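Local coordinates for protein phosphodiesterase (PDB 6CPU) that is a phosphodiesterase of the HD superfamily, a largely helical metal-dependent enzyme fold, modelled with a zinc and a magnesium ion, at residues A[42-52]-A[96-104]; A[116-124]-A[156-164]. All coordinates share one frame; numbering follows the deposited sequence.

Contact 1. Residues A[42-52]-A[96-104]; sequences SNVPIVIIFPT and THLNILMIQ
Ile46 and Ile100 face each other on two parallel strands, 46-49 and 100-103, whose axes approach to 4.6 Å at an angle of 22°. Five backbone hydrogen bonds join the segments. Ile46 N gives a nearly straight one to Asn99 O (179° at the hydrogen), Leu101 N binds Ile46 O at 2.8 Å, and Ile48, Ile103 and Phe50 continue the parallel pattern.

The Ile46 side chain fills the N-terminal end of the strand pair. Ile46 CB lies 4.0 Å from Ile100 CG1, and the CG2 branch meets that same methylene. With chi1 at -66°, Ile46 CG1 stands anti to the carbonyl carbon and swings back along the chain, 3.9 Å from Leu98 O. The tip, Ile46 CD1, comes to 3.6 Å from Leu98 O and also touches Leu98 CB. Next to it, a water links the segments through four hydrogen bonds: it accepts from Ser42 OG and Asn99 ND2 and donates to Val44 O and to Leu98 O, the last at 2.6 Å.

At the other end, the side chains of Ile49 and Ile103 run alongside each other in the same direction, with Ile49 CG1 3.9 Å from Ile103 CD1. On the opposite face a Met-aromatic contact forms: Met102 SD approaches Phe50 CE2 at 3.7 Å, obliquely to the ring, while Met102 CG sits at the ring edge.

Strand 46-49 is bonded on its other edge to strand 2-6, and 100-103 is one of the two outermost strands of the chain's four-stranded parallel sheet. Helix 84-94, the link of a beta-alpha-beta crossover, packs on Phe50 and Met102; helix 110-124 covers Val47 and Leu101 on the other face.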
loop_
_atom_site.group_PDB
_atom_site.type_symbol
_atom_site.label_atom_id
_atom_site.label_comp_id
_atom_site.label_asym_id
_atom_site.label_seq_id
_atom_site.Cartn_x
_atom_site.Cartn_y
_atom_site.Cartn_z
ATOM N N SER A 42 -8.780 12.008 3.198
ATOM C CA SER A 42 -9.574 13.149 2.740
ATOM C C SER A 42 -10.951 12.979 3.360
ATOM O O SER A 42 -11.550 11.911 3.252
ATOM C CB SER A 42 -9.675 13.187 1.210
ATOM O OG SER A 42 -10.225 14.424 0.773
ATOM N N ASN A 43 -11.437 14.004 4.053
ATOM C CA ASN A 43 -12.673 13.856 4.815
ATOM C C ASN A 43 -13.727 14.921 4.518
ATOM O O ASN A 43 -14.636 15.153 5.314
ATOM C CB ASN A 43 -12.363 13.763 6.310
ATOM C CG ASN A 43 -12.001 15.090 6.914
ATOM O OD1 ASN A 43 -11.503 15.983 6.228
ATOM N ND2 ASN A 43 -12.265 15.238 8.215
ATOM N N VAL A 44 -13.599 15.548 3.355
ATOM C CA VAL A 44 -14.594 16.503 2.871
ATOM C C VAL A 44 -14.926 16.149 1.424
ATOM O O VAL A 44 -14.053 15.656 0.690
ATOM C CB VAL A 44 -14.107 17.975 2.946
ATOM C CG1 VAL A 44 -13.979 18.421 4.404
ATOM C CG2 VAL A 44 -12.798 18.179 2.210
ATOM N N PRO A 45 -16.171 16.386 0.999
ATOM C CA PRO A 45 -16.461 16.153 -0.408
ATOM C C PRO A 45 -15.726 17.160 -1.274
ATOM O O PRO A 45 -15.536 18.312 -0.852
ATOM C CB PRO A 45 -17.965 16.366 -0.518
ATOM C CG PRO A 45 -18.484 16.364 0.867
ATOM C CD PRO A 45 -17.366 16.760 1.767
ATOM N N ILE A 46 -15.302 16.714 -2.450
ATOM C CA ILE A 46 -14.640 17.568 -3.414
ATOM C C ILE A 46 -15.565 17.733 -4.614
ATOM O O ILE A 46 -16.061 16.743 -5.173
ATOM C CB ILE A 46 -13.284 16.998 -3.851
ATOM C CG1 ILE A 46 -12.309 17.004 -2.668
ATOM C CG2 ILE A 46 -12.716 17.784 -5.045
ATOM C CD1 ILE A 46 -11.028 16.254 -2.937
ATOM N N VAL A 47 -15.800 18.984 -5.003
ATOM C CA VAL A 47 -16.608 19.294 -6.193
ATOM C C VAL A 47 -15.685 19.839 -7.270
ATOM O O VAL A 47 -14.927 20.781 -7.016
ATOM C CB VAL A 47 -17.713 20.338 -5.900
ATOM C CG1 VAL A 47 -18.473 20.685 -7.175
ATOM C CG2 VAL A 47 -18.664 19.835 -4.824
ATOM N N ILE A 48 -15.708 19.230 -8.453
ATOM C CA ILE A 48 -14.942 19.738 -9.596
ATOM C C ILE A 48 -15.901 20.342 -10.623
ATOM O O ILE A 48 -16.823 19.680 -11.073
ATOM C CB ILE A 48 -14.057 18.658 -10.241
ATOM C CG1 ILE A 48 -13.107 18.058 -9.198
ATOM C CG2 ILE A 48 -13.239 19.243 -11.387
ATOM C CD1 ILE A 48 -12.223 16.951 -9.733
ATOM N N ILE A 49 -15.655 21.603 -10.980
ATOM C CA ILE A 49 -16.491 22.329 -11.946
ATOM C C ILE A 49 -15.745 22.413 -13.267
ATOM O O ILE A 49 -14.695 23.052 -13.360
ATOM C CB ILE A 49 -16.857 23.744 -11.444
ATOM C CG1 ILE A 49 -17.354 23.680 -9.997
ATOM C CG2 ILE A 49 -17.942 24.362 -12.332
ATOM C CD1 ILE A 49 -17.656 25.033 -9.380
ATOM N N PHE A 50 -16.286 21.726 -14.270
ATOM C CA PHE A 50 -15.784 21.775 -15.642
ATOM C C PHE A 50 -16.578 22.792 -16.464
ATOM O O PHE A 50 -17.670 23.199 -16.059
ATOM C CB PHE A 50 -15.925 20.406 -16.312
ATOM C CG PHE A 50 -15.016 19.363 -15.753
ATOM C CD1 PHE A 50 -13.723 19.227 -16.234
ATOM C CD2 PHE A 50 -15.450 18.513 -14.745
ATOM C CE1 PHE A 50 -12.872 18.258 -15.727
ATOM C CE2 PHE A 50 -14.603 17.540 -14.235
ATOM C CZ PHE A 50 -13.317 17.410 -14.731
ATOM N N PRO A 51 -16.034 23.205 -17.625
ATOM C CA PRO A 51 -16.804 24.032 -18.575
ATOM C C PRO A 51 -17.989 23.268 -19.158
ATOM O O PRO A 51 -17.900 22.049 -19.345
ATOM C CB PRO A 51 -15.794 24.350 -19.686
ATOM C CG PRO A 51 -14.453 23.989 -19.154
ATOM C CD PRO A 51 -14.651 22.967 -18.079
ATOM N N THR A 52 -19.081 23.975 -19.458
ATOM C CA THR A 52 -20.276 23.339 -20.033
ATOM C C THR A 52 -19.979 22.779 -21.423
ATOM O O THR A 52 -19.035 23.201 -22.091
ATOM C CB THR A 52 -21.473 24.310 -20.144
ATOM O OG1 THR A 52 -21.122 25.418 -20.981
ATOM C CG2 THR A 52 -21.910 24.818 -18.765
ATOM N N THR A 96 -10.831 8.114 -7.831
ATOM C CA THR A 96 -11.958 7.458 -7.170
ATOM C C THR A 96 -11.873 7.631 -5.645
ATOM O O THR A 96 -12.866 7.915 -4.975
ATOM C CB THR A 96 -12.031 5.944 -7.579
ATOM O OG1 THR A 96 -13.173 5.331 -6.975
ATOM C CG2 THR A 96 -10.783 5.154 -7.173
ATOM N N HIS A 97 -10.657 7.522 -5.124
ATOM C CA HIS A 97 -10.392 7.572 -3.684
ATOM C C HIS A 97 -10.670 8.915 -3.005
ATOM O O HIS A 97 -10.644 8.981 -1.781
ATOM C CB HIS A 97 -8.934 7.167 -3.411
ATOM C CG HIS A 97 -7.921 8.098 -4.005
ATOM N ND1 HIS A 97 -7.593 8.084 -5.345
ATOM C CD2 HIS A 97 -7.141 9.052 -3.439
ATOM C CE1 HIS A 97 -6.685 9.013 -5.585
ATOM N NE2 HIS A 97 -6.362 9.585 -4.438
ATOM N N LEU A 98 -10.950 9.964 -3.782
ATOM C CA LEU A 98 -11.110 11.320 -3.249
ATOM C C LEU A 98 -12.534 11.888 -3.083
ATOM O O LEU A 98 -12.675 13.093 -2.852
ATOM C CB LEU A 98 -10.282 12.297 -4.104
ATOM C CG LEU A 98 -8.771 12.092 -4.059
ATOM C CD1 LEU A 98 -8.081 13.117 -4.951
ATOM C CD2 LEU A 98 -8.250 12.200 -2.633
ATOM N N ASN A 99 -13.566 11.067 -3.204
ATOM C CA ASN A 99 -14.966 11.503 -2.931
ATOM C C ASN A 99 -15.371 12.720 -3.754
ATOM O O ASN A 99 -15.765 13.747 -3.202
ATOM C CB ASN A 99 -15.159 11.802 -1.453
ATOM C CG ASN A 99 -14.583 10.727 -0.580
ATOM O OD1 ASN A 99 -15.051 9.581 -0.610
ATOM N ND2 ASN A 99 -13.539 11.071 0.182
ATOM N N ILE A 100 -15.232 12.594 -5.074
ATOM C CA ILE A 100 -15.425 13.724 -5.986
ATOM C C ILE A 100 -16.814 13.698 -6.628
ATOM O O ILE A 100 -17.268 12.643 -7.081
ATOM C CB ILE A 100 -14.351 13.726 -7.091
ATOM C CG1 ILE A 100 -12.977 14.073 -6.506
ATOM C CG2 ILE A 100 -14.721 14.694 -8.206
ATOM C CD1 ILE A 100 -11.799 13.718 -7.387
ATOM N N LEU A 101 -17.470 14.858 -6.649
ATOM C CA LEU A 101 -18.639 15.124 -7.502
ATOM C C LEU A 101 -18.229 16.069 -8.629
ATOM O O LEU A 101 -17.673 17.137 -8.362
ATOM C CB LEU A 101 -19.738 15.796 -6.696
ATOM C CG LEU A 101 -21.034 16.074 -7.457
ATOM C CD1 LEU A 101 -21.606 14.779 -8.022
ATOM C CD2 LEU A 101 -22.030 16.742 -6.541
ATOM N N MET A 102 -18.489 15.676 -9.869
ATOM C CA MET A 102 -18.167 16.498 -11.036
ATOM C C MET A 102 -19.431 17.169 -11.556
ATOM O O MET A 102 -20.454 16.505 -11.738
ATOM C CB MET A 102 -17.561 15.641 -12.145
ATOM C CG MET A 102 -16.180 15.102 -11.827
ATOM S SD MET A 102 -15.466 14.107 -13.149
ATOM C CE MET A 102 -16.310 12.555 -12.932
ATOM N N ILE A 103 -19.358 18.475 -11.796
ATOM C CA ILE A 103 -20.454 19.202 -12.440
ATOM C C ILE A 103 -19.942 19.994 -13.638
ATOM O O ILE A 103 -18.756 20.298 -13.731
ATOM C CB ILE A 103 -21.184 20.158 -11.460
ATOM C CG1 ILE A 103 -20.315 21.355 -11.084
ATOM C CG2 ILE A 103 -21.620 19.418 -10.203
ATOM C CD1 ILE A 103 -20.927 22.230 -10.007
ATOM N N GLN A 104 -20.838 20.318 -14.567
ATOM C CA GLN A 104 -20.505 21.273 -15.628
ATOM C C GLN A 104 -21.617 22.305 -15.821
ATOM O O GLN A 104 -22.774 21.962 -16.059
ATOM C CB GLN A 104 -20.151 20.570 -16.945
ATOM C CG GLN A 104 -20.729 19.183 -17.146
ATOM C CD GLN A 104 -20.498 18.669 -18.557
ATOM O OE1 GLN A 104 -19.732 19.253 -19.324
ATOM N NE2 GLN A 104 -21.165 17.576 -18.909
HETATM O O HOH W 1 -11.928 9.447 2.366
HETATM O O HOH W 2 -12.476 13.743 -0.357
#

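Contact 2. Residues A[116-124]-A[156-164]; sequences EISSAKELL and SKIAGIIPT
Ile162 has CG1 anti to its carbonyl carbon (chi1 -55°) and an extended second torsion (168°), and this brings its CD1 to the end of helix 110-124, where Leu123 and Leu124 receive it. Ile162 CD1 lies 3.8 Å from Leu124 CG and 3.9 Å from Leu123 CB, so one methyl touches two successive helix residues. The side chains of Leu124 and Ile162 meet end to end. Leu123 instead meets Ile158 at about a right angle, Leu123 CD1 coming to 3.6 Å from Ile158 CG2.

One turn back along the helix the contact passes to Ala120. Its small CB lets the loop come close, and Ile161 CD1 rests 4.1 Å from Ala120 CB; Ala159 CB and Ile162 CD1 lie a little farther off. No hydrogen bond crosses between the segments, so the join is apolar in the main. Glu116 is mixed: its CG also meets Ile161 CD1, while its carboxylate lies near Ala159 O. The very close approach of Glu116 CG to Ala159 O is doubtful; Glu116 OE2 and Ala159 O are two acceptors and form no hydrogen bond.

The loop owes its shape to its own backbone. A type II beta turn runs from Lys157 to Gly160, with Gly160 N 3.2 Å from Lys157 O. Ile158 and Ile162 pair in both directions, Ile158 N to Ile162 O at 2.8 Å and Ile162 N to Ile158 O at 2.9 Å. Ile158 O also accepts from Ile161 N. Ile161 and Ile162 thus both stand opposite Ile158, a classic beta bulge, here closing a tight turn that offers its isoleucines to the helix.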
loop_
_atom_site.group_PDB
_atom_site.type_symbol
_atom_site.label_atom_id
_atom_site.label_comp_id
_atom_site.label_asym_id
_atom_site.label_seq_id
_atom_site.Cartn_x
_atom_site.Cartn_y
_atom_site.Cartn_z
ATOM N N GLU A 116 -26.793 16.233 -1.571
ATOM C CA GLU A 116 -25.750 15.272 -1.885
ATOM C C GLU A 116 -24.446 15.590 -1.137
ATOM O O GLU A 116 -23.856 14.714 -0.496
ATOM C CB GLU A 116 -25.511 15.271 -3.399
ATOM C CG GLU A 116 -25.102 13.935 -3.976
ATOM C CD GLU A 116 -25.163 13.890 -5.497
ATOM O OE1 GLU A 116 -26.038 14.560 -6.088
ATOM O OE2 GLU A 116 -24.337 13.168 -6.098
ATOM N N ILE A 117 -24.002 16.843 -1.216
ATOM C CA ILE A 117 -22.770 17.260 -0.543
ATOM C C ILE A 117 -22.917 17.210 0.977
ATOM O O ILE A 117 -21.999 16.777 1.671
ATOM C CB ILE A 117 -22.304 18.658 -1.004
ATOM C CG1 ILE A 117 -21.860 18.592 -2.466
ATOM C CG2 ILE A 117 -21.149 19.163 -0.147
ATOM C CD1 ILE A 117 -21.698 19.951 -3.119
ATOM N N SER A 118 -24.065 17.645 1.493
ATOM C CA SER A 118 -24.283 17.633 2.938
ATOM C C SER A 118 -24.289 16.207 3.485
ATOM O O SER A 118 -23.666 15.932 4.508
ATOM C CB SER A 118 -25.592 18.324 3.315
ATOM O OG SER A 118 -25.638 18.483 4.727
ATOM N N SER A 119 -24.978 15.307 2.794
ATOM C CA SER A 119 -25.012 13.900 3.195
ATOM C C SER A 119 -23.607 13.305 3.171
ATOM O O SER A 119 -23.206 12.645 4.117
ATOM C CB SER A 119 -25.933 13.088 2.288
ATOM O OG SER A 119 -27.278 13.477 2.484
ATOM N N ALA A 120 -22.860 13.553 2.096
ATOM C CA ALA A 120 -21.493 13.046 1.993
ATOM C C ALA A 120 -20.588 13.604 3.097
ATOM O O ALA A 120 -19.820 12.859 3.726
ATOM C CB ALA A 120 -20.910 13.345 0.616
ATOM N N LYS A 121 -20.686 14.900 3.370
ATOM C CA LYS A 121 -19.887 15.467 4.453
ATOM C C LYS A 121 -20.165 14.775 5.788
ATOM O O LYS A 121 -19.236 14.441 6.526
ATOM C CB LYS A 121 -20.133 16.962 4.601
ATOM C CG LYS A 121 -19.242 17.594 5.654
ATOM C CD LYS A 121 -19.114 19.088 5.446
ATOM C CE LYS A 121 -17.931 19.657 6.209
ATOM N NZ LYS A 121 -18.147 19.538 7.673
ATOM N N GLU A 122 -21.444 14.566 6.087
ATOM C CA GLU A 122 -21.858 13.931 7.337
ATOM C C GLU A 122 -21.265 12.525 7.473
ATOM O O GLU A 122 -20.918 12.095 8.568
ATOM C CB GLU A 122 -23.390 13.883 7.444
ATOM C CG GLU A 122 -24.026 15.203 7.880
ATOM C CD GLU A 122 -25.528 15.297 7.593
ATOM O OE1 GLU A 122 -26.185 14.250 7.359
ATOM O OE2 GLU A 122 -26.062 16.433 7.604
ATOM N N LEU A 123 -21.114 11.827 6.350
ATOM C CA LEU A 123 -20.570 10.467 6.350
ATOM C C LEU A 123 -19.037 10.389 6.285
ATOM O O LEU A 123 -18.454 9.375 6.667
ATOM C CB LEU A 123 -21.176 9.676 5.194
ATOM C CG LEU A 123 -22.694 9.483 5.306
ATOM C CD1 LEU A 123 -23.282 9.027 3.982
ATOM C CD2 LEU A 123 -23.040 8.486 6.405
ATOM N N LEU A 124 -18.382 11.445 5.809
ATOM C CA LEU A 124 -16.930 11.429 5.623
ATOM C C LEU A 124 -16.144 12.002 6.783
ATOM O O LEU A 124 -14.985 11.715 6.919
ATOM C CB LEU A 124 -16.535 12.210 4.370
ATOM C CG LEU A 124 -16.861 11.510 3.049
ATOM C CD1 LEU A 124 -16.727 12.499 1.903
ATOM C CD2 LEU A 124 -15.981 10.303 2.809
ATOM N N SER A 156 -23.454 0.910 -6.187
ATOM C CA SER A 156 -23.151 2.327 -6.546
ATOM C C SER A 156 -22.393 3.031 -5.418
ATOM O O SER A 156 -22.060 2.420 -4.400
ATOM C CB SER A 156 -24.445 3.085 -6.865
ATOM O OG SER A 156 -25.142 2.470 -7.935
ATOM N N LYS A 157 -22.115 4.314 -5.614
ATOM C CA LYS A 157 -21.446 5.136 -4.614
ATOM C C LYS A 157 -22.442 5.687 -3.607
ATOM O O LYS A 157 -23.585 5.988 -3.953
ATOM C CB LYS A 157 -20.764 6.319 -5.283
ATOM C CG LYS A 157 -19.658 5.962 -6.252
ATOM C CD LYS A 157 -19.126 7.242 -6.869
ATOM C CE LYS A 157 -18.144 6.940 -7.969
ATOM N NZ LYS A 157 -17.694 8.183 -8.646
ATOM N N ILE A 158 -21.987 5.855 -2.369
ATOM C CA ILE A 158 -22.836 6.391 -1.304
ATOM C C ILE A 158 -23.013 7.893 -1.524
ATOM O O ILE A 158 -22.030 8.636 -1.636
ATOM C CB ILE A 158 -22.244 6.087 0.087
ATOM C CG1 ILE A 158 -22.136 4.580 0.296
ATOM C CG2 ILE A 158 -23.093 6.692 1.197
ATOM C CD1 ILE A 158 -21.281 4.197 1.480
ATOM N N ALA A 159 -24.276 8.320 -1.615
ATOM C CA ALA A 159 -24.647 9.700 -1.976
ATOM C C ALA A 159 -24.113 10.118 -3.352
ATOM O O ALA A 159 -23.904 11.298 -3.620
ATOM C CB ALA A 159 -24.188 10.677 -0.904
ATOM N N GLY A 160 -23.908 9.142 -4.227
ATOM C CA GLY A 160 -23.316 9.380 -5.530
ATOM C C GLY A 160 -21.864 9.804 -5.489
ATOM O O GLY A 160 -21.310 10.171 -6.521
ATOM N N ILE A 161 -21.228 9.742 -4.315
ATOM C CA ILE A 161 -19.896 10.324 -4.148
ATOM C C ILE A 161 -18.862 9.401 -3.501
ATOM O O ILE A 161 -17.692 9.401 -3.893
ATOM C CB ILE A 161 -20.037 11.637 -3.338
ATOM C CG1 ILE A 161 -20.678 12.720 -4.218
ATOM C CG2 ILE A 161 -18.710 12.119 -2.795
ATOM C CD1 ILE A 161 -21.172 13.926 -3.433
ATOM N N ILE A 162 -19.262 8.629 -2.502
ATOM C CA ILE A 162 -18.293 7.888 -1.722
ATOM C C ILE A 162 -18.168 6.450 -2.223
ATOM O O ILE A 162 -19.155 5.726 -2.238
ATOM C CB ILE A 162 -18.697 7.840 -0.231
ATOM C CG1 ILE A 162 -18.903 9.252 0.318
ATOM C CG2 ILE A 162 -17.657 7.069 0.563
ATOM C CD1 ILE A 162 -19.582 9.264 1.674
ATOM N N PRO A 163 -16.959 6.031 -2.617
ATOM C CA PRO A 163 -16.822 4.687 -3.163
ATOM C C PRO A 163 -16.762 3.618 -2.071
ATOM O O PRO A 163 -16.291 3.877 -0.956
ATOM C CB PRO A 163 -15.487 4.755 -3.898
ATOM C CG PRO A 163 -14.692 5.696 -3.078
ATOM C CD PRO A 163 -15.676 6.758 -2.662
ATOM N N THR A 164 -17.283 2.448 -2.382
ATOM C CA THR A 164 -17.189 1.302 -1.499
ATOM C C THR A 164 -16.278 0.264 -2.125
ATOM O O THR A 164 -15.968 0.323 -3.326
ATOM C CB THR A 164 -18.546 0.652 -1.273
ATOM O OG1 THR A 164 -18.994 0.076 -2.502
ATOM C CG2 THR A 164 -19.546 1.656 -0.759
#

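Contacts 1 and 2 adjoin, with centres about 11 Å apart, and they follow in series along the chain. Helix 110-124 comes directly after strand 100-103 and lies against the sheet, as Val47 CG2 at 3.5 Å from Ile117 CD1 attests. The loop 156-164 fills in beside both: Ile161 CG2 is 3.4 Å from Asn99 O, while Leu101 touches Glu116 as well as Ile161. At the helix end, Asn43 CB packs 3.4 Å from Leu124 O. Both centres sit about 24 Å from the centre of the chain, on the same side. Neither contact contributes to the zinc site, formed by His278, His349, Asp350 and Asp462.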